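Local coordinates for DUF1893 domain-containing protein (Thermotoga maritima, PDB 1VK9), which is of unknown function but adopts a cytidine deaminase-like fold, binds zinc ions in the crystal and carries an ADP-ribosyl modification, at residues A[24-32]-A[42-51]; A[61-72]-A[82-93]. All blocks are in the same frame, centred on the assembly; numbering follows the deposited sequence.

Interaction 1 of 2, residues A[24-32]-A[42-51]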
# COMPACT_ATOMS: atom_id res chain seq x y z
N ILE A 24 -7.02 12.55 9.71
CA ILE A 24 -5.70 12.46 10.36
C ILE A 24 -4.56 12.58 9.33
O ILE A 24 -3.64 13.40 9.50
CB ILE A 24 -5.58 11.17 11.23
CG1 ILE A 24 -6.41 11.31 12.52
CG2 ILE A 24 -4.13 10.87 11.59
CD1 ILE A 24 -6.54 10.02 13.35
N PHE A 25 -4.62 11.78 8.27
CA PHE A 25 -3.68 11.85 7.15
C PHE A 25 -3.52 13.28 6.60
O PHE A 25 -2.40 13.73 6.34
CB PHE A 25 -4.17 10.93 6.02
CG PHE A 25 -3.10 10.56 5.02
CD1 PHE A 25 -2.22 9.51 5.27
CD2 PHE A 25 -2.99 11.24 3.81
CE1 PHE A 25 -1.24 9.15 4.33
CE2 PHE A 25 -2.03 10.90 2.87
CZ PHE A 25 -1.16 9.85 3.12
N GLU A 26 -4.65 13.97 6.43
CA GLU A 26 -4.66 15.31 5.84
C GLU A 26 -4.09 16.33 6.84
O GLU A 26 -3.19 17.09 6.49
CB GLU A 26 -6.06 15.69 5.31
CG GLU A 26 -6.44 15.06 3.95
CD GLU A 26 -7.85 15.43 3.45
OE1 GLU A 26 -8.55 16.25 4.09
OE2 GLU A 26 -8.27 14.89 2.40
N LYS A 27 -4.58 16.31 8.08
CA LYS A 27 -4.14 17.23 9.13
C LYS A 27 -2.64 17.15 9.49
O LYS A 27 -2.09 18.10 10.04
CB LYS A 27 -5.00 17.05 10.39
CG LYS A 27 -4.96 18.21 11.40
CD LYS A 27 -5.17 17.71 12.84
CE LYS A 27 -5.25 18.88 13.83
NZ LYS A 27 -5.92 18.48 15.10
N LYS A 28 -1.98 16.04 9.18
CA LYS A 28 -0.59 15.81 9.62
C LYS A 28 0.43 15.69 8.48
O LYS A 28 1.56 15.25 8.71
CB LYS A 28 -0.51 14.56 10.52
CG LYS A 28 -1.11 14.72 11.92
CD LYS A 28 -0.97 13.44 12.74
CE LYS A 28 -0.14 13.68 13.99
NZ LYS A 28 0.33 12.40 14.55
N ASP A 29 0.03 16.09 7.26
CA ASP A 29 0.81 15.87 6.03
C ASP A 29 1.58 14.53 6.04
O ASP A 29 2.81 14.50 5.92
CB ASP A 29 1.73 17.08 5.70
CG ASP A 29 1.76 17.44 4.18
OD1 ASP A 29 1.31 16.63 3.31
OD2 ASP A 29 2.21 18.52 3.74
N LEU A 30 0.85 13.42 6.19
CA LEU A 30 1.46 12.08 6.26
C LEU A 30 1.72 11.52 4.87
O LEU A 30 1.12 11.96 3.90
CB LEU A 30 0.55 11.11 7.01
CG LEU A 30 0.45 11.27 8.53
CD1 LEU A 30 -0.38 10.14 9.12
CD2 LEU A 30 1.82 11.35 9.22
N SER A 31 2.62 10.56 4.77
CA SER A 31 2.81 9.89 3.48
C SER A 31 2.31 8.43 3.48
O SER A 31 2.12 7.82 2.41
CB SER A 31 4.25 10.03 2.98
OG SER A 31 5.17 9.32 3.78
N LEU A 32 2.12 7.89 4.70
CA LEU A 32 1.60 6.55 4.96
C LEU A 32 0.92 6.51 6.33
O LEU A 32 1.39 7.10 7.30
CB LEU A 32 2.72 5.52 4.91
CG LEU A 32 2.44 4.02 5.08
CD1 LEU A 32 1.39 3.52 4.11
CD2 LEU A 32 3.73 3.22 4.90
N GLU A 42 2.35 5.71 11.53
CA GLU A 42 2.35 7.02 10.88
C GLU A 42 3.76 7.25 10.33
O GLU A 42 4.75 7.04 11.06
CB GLU A 42 2.00 8.13 11.89
CG GLU A 42 0.52 8.23 12.23
CD GLU A 42 0.18 9.36 13.20
OE1 GLU A 42 1.00 10.29 13.37
OE2 GLU A 42 -0.92 9.33 13.79
N SER A 43 3.86 7.67 9.07
CA SER A 43 5.15 8.13 8.54
C SER A 43 4.97 9.26 7.57
O SER A 43 3.92 9.38 6.95
CB SER A 43 5.94 7.02 7.84
OG SER A 43 7.31 7.35 7.75
N LYS A 44 6.02 10.08 7.45
CA LYS A 44 6.06 11.11 6.41
C LYS A 44 7.31 11.12 5.51
O LYS A 44 7.47 12.03 4.73
CB LYS A 44 5.76 12.50 6.99
CG LYS A 44 6.85 13.10 7.86
CD LYS A 44 6.29 13.69 9.16
CE LYS A 44 5.60 15.02 8.92
NZ LYS A 44 5.90 15.97 10.02
N ASP A 45 8.17 10.09 5.59
CA ASP A 45 9.31 9.94 4.66
C ASP A 45 8.86 9.71 3.19
O ASP A 45 7.67 9.53 2.90
CB ASP A 45 10.27 8.80 5.04
CG ASP A 45 10.51 8.66 6.55
OD1 ASP A 45 10.72 9.70 7.23
OD2 ASP A 45 10.53 7.52 7.12
N SER A 46 9.83 9.70 2.28
CA SER A 46 9.56 9.52 0.86
C SER A 46 9.95 8.12 0.36
O SER A 46 10.75 7.42 0.98
CB SER A 46 10.25 10.61 0.03
OG SER A 46 9.28 11.42 -0.63
N GLY A 47 9.35 7.72 -0.76
CA GLY A 47 9.65 6.45 -1.42
C GLY A 47 9.13 5.26 -0.66
O GLY A 47 8.11 5.34 0.01
N LEU A 48 9.84 4.15 -0.76
CA LEU A 48 9.41 2.92 -0.09
C LEU A 48 9.84 2.72 1.37
O LEU A 48 9.31 1.82 2.02
CB LEU A 48 9.78 1.70 -0.91
CG LEU A 48 9.01 1.55 -2.20
CD1 LEU A 48 9.81 0.65 -3.14
CD2 LEU A 48 7.59 1.01 -1.96
N LYS A 49 10.79 3.52 1.88
CA LYS A 49 11.30 3.36 3.25
C LYS A 49 10.18 3.10 4.28
O LYS A 49 10.28 2.14 5.05
CB LYS A 49 12.23 4.52 3.66
CG LYS A 49 13.16 4.24 4.89
N PRO A 50 9.12 3.93 4.31
CA PRO A 50 7.98 3.71 5.22
C PRO A 50 7.19 2.41 5.03
O PRO A 50 6.88 1.74 6.00
CB PRO A 50 7.09 4.93 4.94
CG PRO A 50 7.48 5.37 3.60
CD PRO A 50 8.95 5.17 3.54
N VAL A 51 6.85 2.07 3.79
CA VAL A 51 6.15 0.82 3.50
C VAL A 51 6.95 -0.37 4.03
O VAL A 51 6.40 -1.28 4.66
CB VAL A 51 5.86 0.66 2.00
CG1 VAL A 51 5.19 -0.65 1.73
CG2 VAL A 51 4.95 1.78 1.52

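Interaction 2 of 2, residues A[61-72]-A[82-93]. With ZN (zinc ion), chain D; ZN (zinc ion), chain E.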
# COMPACT_ATOMS: atom_id res chain seq x y z
N LEU A 61 -2.40 -6.71 8.74
CA LEU A 61 -3.16 -5.52 9.05
C LEU A 61 -4.65 -5.77 8.90
O LEU A 61 -5.38 -4.87 8.50
CB LEU A 61 -2.73 -4.39 8.12
CG LEU A 61 -1.38 -3.72 8.39
CD1 LEU A 61 -1.04 -2.81 7.24
CD2 LEU A 61 -1.43 -2.96 9.68
N GLU A 62 -5.10 -6.99 9.20
CA GLU A 62 -6.54 -7.28 9.23
C GLU A 62 -7.28 -6.45 10.28
O GLU A 62 -6.81 -6.32 11.42
CB GLU A 62 -6.82 -8.74 9.51
CG GLU A 62 -6.36 -9.66 8.40
CD GLU A 62 -6.67 -11.13 8.66
OE1 GLU A 62 -7.42 -11.46 9.65
OE2 GLU A 62 -6.16 -11.93 7.84
N GLY A 63 -8.43 -5.89 9.91
CA GLY A 63 -9.15 -5.00 10.81
C GLY A 63 -8.67 -3.57 10.66
O GLY A 63 -9.17 -2.67 11.31
N SER A 64 -7.69 -3.37 9.79
CA SER A 64 -7.12 -2.05 9.64
C SER A 64 -7.24 -1.57 8.22
O SER A 64 -7.45 -2.37 7.31
CB SER A 64 -5.67 -2.06 10.07
OG SER A 64 -5.60 -1.95 11.47
N LEU A 65 -7.13 -0.26 8.03
CA LEU A 65 -7.01 0.28 6.68
C LEU A 65 -5.68 1.01 6.54
O LEU A 65 -5.13 1.51 7.53
CB LEU A 65 -8.19 1.19 6.34
CG LEU A 65 -8.40 2.43 7.18
CD1 LEU A 65 -7.75 3.61 6.51
CD2 LEU A 65 -9.86 2.65 7.30
N VAL A 66 -5.18 1.05 5.31
CA VAL A 66 -3.95 1.78 4.99
C VAL A 66 -4.23 2.91 4.03
O VAL A 66 -4.91 2.72 3.04
CB VAL A 66 -2.90 0.85 4.35
CG1 VAL A 66 -1.70 1.65 3.83
CG2 VAL A 66 -2.48 -0.25 5.34
N ILE A 67 -3.71 4.10 4.34
CA ILE A 67 -3.70 5.21 3.39
C ILE A 67 -2.28 5.48 2.90
O ILE A 67 -1.34 5.53 3.69
CB ILE A 67 -4.32 6.50 3.99
CG1 ILE A 67 -5.75 6.23 4.47
CG2 ILE A 67 -4.28 7.65 2.95
CD1 ILE A 67 -6.39 7.42 5.14
N ASP A 68 -2.12 5.66 1.61
CA ASP A 68 -0.81 5.87 1.03
C ASP A 68 -0.88 6.95 -0.06
O ASP A 68 -1.84 7.02 -0.82
CB ASP A 68 -0.30 4.54 0.46
CG ASP A 68 1.19 4.54 0.23
OD1 ASP A 68 1.82 5.61 0.38
OD2 ASP A 68 1.82 3.53 -0.12
N LYS A 69 0.14 7.80 -0.10
CA LYS A 69 0.21 8.96 -1.01
C LYS A 69 0.38 8.47 -2.47
O LYS A 69 -0.23 9.00 -3.41
CB LYS A 69 1.42 9.81 -0.60
CG LYS A 69 1.22 11.30 -0.50
CD LYS A 69 2.58 11.92 -0.13
CE LYS A 69 2.48 13.34 0.35
NZ LYS A 69 2.72 14.23 -0.82
N MSE A 70 1.22 7.45 -2.66
CA MSE A 70 1.63 7.05 -3.98
C MSE A 70 1.79 5.53 -3.99
O MSE A 70 2.72 4.99 -3.40
CB MSE A 70 2.97 7.73 -4.30
CG MSE A 70 3.56 7.40 -5.67
SE MSE A 70 2.42 7.98 -7.20
CE MSE A 70 2.56 10.05 -7.10
N VAL A 71 0.86 4.84 -4.64
CA VAL A 71 0.90 3.38 -4.62
C VAL A 71 1.32 2.82 -5.98
O VAL A 71 0.55 2.85 -6.96
CB VAL A 71 -0.42 2.78 -4.09
CG1 VAL A 71 -0.40 1.26 -4.18
CG2 VAL A 71 -0.60 3.14 -2.65
N GLY A 72 2.56 2.34 -6.03
CA GLY A 72 3.06 1.67 -7.22
C GLY A 72 3.02 0.17 -7.01
O GLY A 72 2.59 -0.30 -5.96
N MSE A 82 0.26 -7.90 3.43
CA MSE A 82 -0.11 -7.60 4.81
C MSE A 82 -1.60 -7.75 5.06
O MSE A 82 -2.05 -7.74 6.20
CB MSE A 82 0.36 -6.22 5.20
CG MSE A 82 1.84 -6.18 5.48
SE MSE A 82 2.40 -4.42 6.06
CE MSE A 82 2.48 -3.59 4.31
N LYS A 83 -2.37 -7.89 3.98
CA LYS A 83 -3.80 -8.14 4.07
C LYS A 83 -4.58 -7.07 4.87
O LYS A 83 -5.27 -7.37 5.85
CB LYS A 83 -4.02 -9.55 4.61
CG LYS A 83 -3.45 -10.60 3.67
CD LYS A 83 -4.01 -12.01 3.91
CE LYS A 83 -5.51 -12.04 3.71
NZ LYS A 83 -5.99 -13.31 3.12
N PRO A 84 -4.47 -5.80 4.47
CA PRO A 84 -5.33 -4.78 5.09
C PRO A 84 -6.77 -4.93 4.54
O PRO A 84 -6.94 -5.50 3.46
CB PRO A 84 -4.68 -3.48 4.63
CG PRO A 84 -4.02 -3.82 3.35
CD PRO A 84 -3.57 -5.23 3.45
N ASP A 85 -7.77 -4.44 5.26
CA ASP A 85 -9.15 -4.52 4.83
C ASP A 85 -9.32 -3.63 3.57
O ASP A 85 -9.97 -4.04 2.59
CB ASP A 85 -10.12 -4.04 5.93
CG ASP A 85 -10.09 -4.90 7.23
OD1 ASP A 85 -9.26 -5.84 7.39
OD2 ASP A 85 -10.88 -4.69 8.17
N HIS A 86 -8.71 -2.45 3.57
CA HIS A 86 -8.84 -1.54 2.46
C HIS A 86 -7.57 -0.71 2.32
O HIS A 86 -6.95 -0.36 3.34
CB HIS A 86 -10.05 -0.65 2.69
CG HIS A 86 -10.34 0.31 1.58
ND1 HIS A 86 -11.22 0.02 0.56
CD2 HIS A 86 -9.94 1.59 1.38
CE1 HIS A 86 -11.32 1.06 -0.25
NE2 HIS A 86 -10.55 2.02 0.22
N ILE A 87 -7.16 -0.40 1.09
CA ILE A 87 -6.08 0.54 0.84
C ILE A 87 -6.68 1.72 0.08
O ILE A 87 -7.33 1.52 -0.95
CB ILE A 87 -4.97 -0.10 -0.00
CG1 ILE A 87 -4.44 -1.36 0.68
CG2 ILE A 87 -3.84 0.88 -0.27
CD1 ILE A 87 -3.76 -2.32 -0.26
N HIS A 88 -6.48 2.93 0.60
CA HIS A 88 -6.85 4.14 -0.12
C HIS A 88 -5.58 4.82 -0.58
O HIS A 88 -4.76 5.20 0.24
CB HIS A 88 -7.64 5.12 0.75
CG HIS A 88 -8.01 6.39 0.03
ND1 HIS A 88 -8.93 6.41 -1.00
CD2 HIS A 88 -7.58 7.66 0.18
CE1 HIS A 88 -9.06 7.65 -1.45
NE2 HIS A 88 -8.25 8.43 -0.75
N ALA A 89 -5.43 4.95 -1.89
CA ALA A 89 -4.26 5.55 -2.50
C ALA A 89 -4.64 6.93 -3.02
O ALA A 89 -5.61 7.07 -3.78
CB ALA A 89 -3.78 4.67 -3.65
N LYS A 90 -3.89 7.97 -2.64
CA LYS A 90 -4.17 9.29 -3.18
C LYS A 90 -3.86 9.28 -4.69
O LYS A 90 -4.63 9.81 -5.48
CB LYS A 90 -3.41 10.38 -2.42
CG LYS A 90 -3.60 11.77 -3.00
CD LYS A 90 -3.01 12.84 -2.10
CE LYS A 90 -2.98 14.18 -2.81
NZ LYS A 90 -3.31 15.25 -1.84
N VAL A 91 -2.75 8.66 -5.06
CA VAL A 91 -2.43 8.36 -6.45
C VAL A 91 -2.02 6.90 -6.53
O VAL A 91 -1.20 6.44 -5.72
CB VAL A 91 -1.22 9.19 -6.97
CG1 VAL A 91 -0.97 8.90 -8.44
CG2 VAL A 91 -1.42 10.63 -6.79
N ILE A 92 -2.56 6.18 -7.51
CA ILE A 92 -2.18 4.80 -7.79
C ILE A 92 -1.70 4.65 -9.23
O ILE A 92 -2.26 5.27 -10.14
CB ILE A 92 -3.38 3.87 -7.53
CG1 ILE A 92 -2.96 2.41 -7.51
CG2 ILE A 92 -4.49 4.07 -8.57
CD1 ILE A 92 -3.98 1.51 -6.81
N SER A 93 -0.68 3.83 -9.45
CA SER A 93 -0.23 3.58 -10.82
C SER A 93 -1.01 2.42 -11.39
O SER A 93 -1.50 1.57 -10.65
CB SER A 93 1.26 3.29 -10.86
OG SER A 93 1.51 1.95 -10.48
ZN ZN D . -9.03 -11.41 10.41
ZN ZN E . -8.01 10.47 -0.94
O HOH W 1 -6.06 11.03 -0.05

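Interaction 1 of 2, residues A[24-32]-A[42-51]
A classic beta bulge joins the start of strand 32-35 to the end of strand 39-43, which run antiparallel at the border of the sheet. Ser31 and Leu32 both face Ser43. Ser43 O accepts two backbone bonds, 2.8 Å from Ser31 N and 3.2 Å from Leu32 N. The Ser31 donor lies in the carbonyl plane, whereas the Leu32 donor is tilted 35° from it. Ser43 N returns a bond to Leu32 O, so Leu32 and Ser43 form a hydrogen-bonded pair. The Ser31 side chain extends this grip into the following turn. With chi1 at 68°, OG sits between the backbone N and the carbonyl carbon and donates to Asp45 O at 2.7 Å. Leu32 reaches farther along the same segment. Its CD2 rests against the first turn of helix 49-57, 3.8 Å from Pro50 CB and 3.9 Å from Val51 CG2. Val66 and Asp68 of strand 65-68 also pack on Leu32.

The outer side is polar. Lys28, just past helix 15-27, bends at chi3 and crosses the Glu42 side chain at about a right angle. Its NZ forms a salt bridge with OE1 of Glu42, on the syn lone pair. Ser39 OG bonds the other oxygen of Glu42, so both carboxylate oxygens are held. Beside the bridge, Leu30 CD1 lies 3.8 Å from Glu42 CG, against the aliphatic part of that chain. The whole is a beta-hairpin whose bulged end links a helix-to-strand loop to the next helix of the cytidine deaminase-like fold.

Interaction 2 of 2, residues A[61-72]-A[82-93]
Strands 65-68 and 86-89 run parallel at the centre of the sheet, their axes 4.8 Å apart at 15°. The tight part is a ladder of backbone bonds. Val66 N binds His86 O, His88 N binds Val66 O, and Asp68 N binds His88 O at 3.0 Å. On the face of Val66 and Ile87, Val66 CG2 meets Pro84 CB at 4.0 Å, and Leu79 of helix 73-82 covers both. On the face of Ile67 and His88, His88 NE2 binds a zinc ion at 2.1 Å, with Asp110 and a water; Ser108 OG bonds the ring's ND1. Both strands turn a corner near Lys69 and Lys90 but stay paired. Beyond it, Val71 CG2 packs on Ala89 CB at 3.7 Å.

The solvent side is the corner at Lys69, Met70 and Lys90, and the Glu62-Gly63 turn with Lys83. Met70, a selenomethionine, bends at chi2 and chi3, which lays SE beside Val91 CG1, 3.7 Å away. Asp85 OD1 takes Gly63 N from above the carboxylate plane at 2.7 Å. Glu62 OE1 binds another zinc ion, shared with His8 and His10 of the histidine tag. Helix 73-82 connects the paired strands in a beta-alpha-beta unit, central to this cytidine deaminase-like fold.

Both interactions build the same mixed sheet, but at different depths. Interaction 2 is its buried parallel centre. Interaction 1 is a partly buried antiparallel border, with charged side chains on its outer side. Strand 32-35 joins them, since it pairs with strand 39-43 and also, antiparallel, with strand 65-68. The two contacts touch directly: Ser31 O probably accepts a hydrogen bond from Lys69 N, and the Phe25 ring packs on Ile67. Their chemistry follows their place. Interaction 1 combines a bulge, a salt bridge and a serine-to-backbone bond. Interaction 2 relies on a long backbone ladder and apolar packing, and two of its side chains, Glu62 and His88, bind zinc ions, the first together with tag histidines.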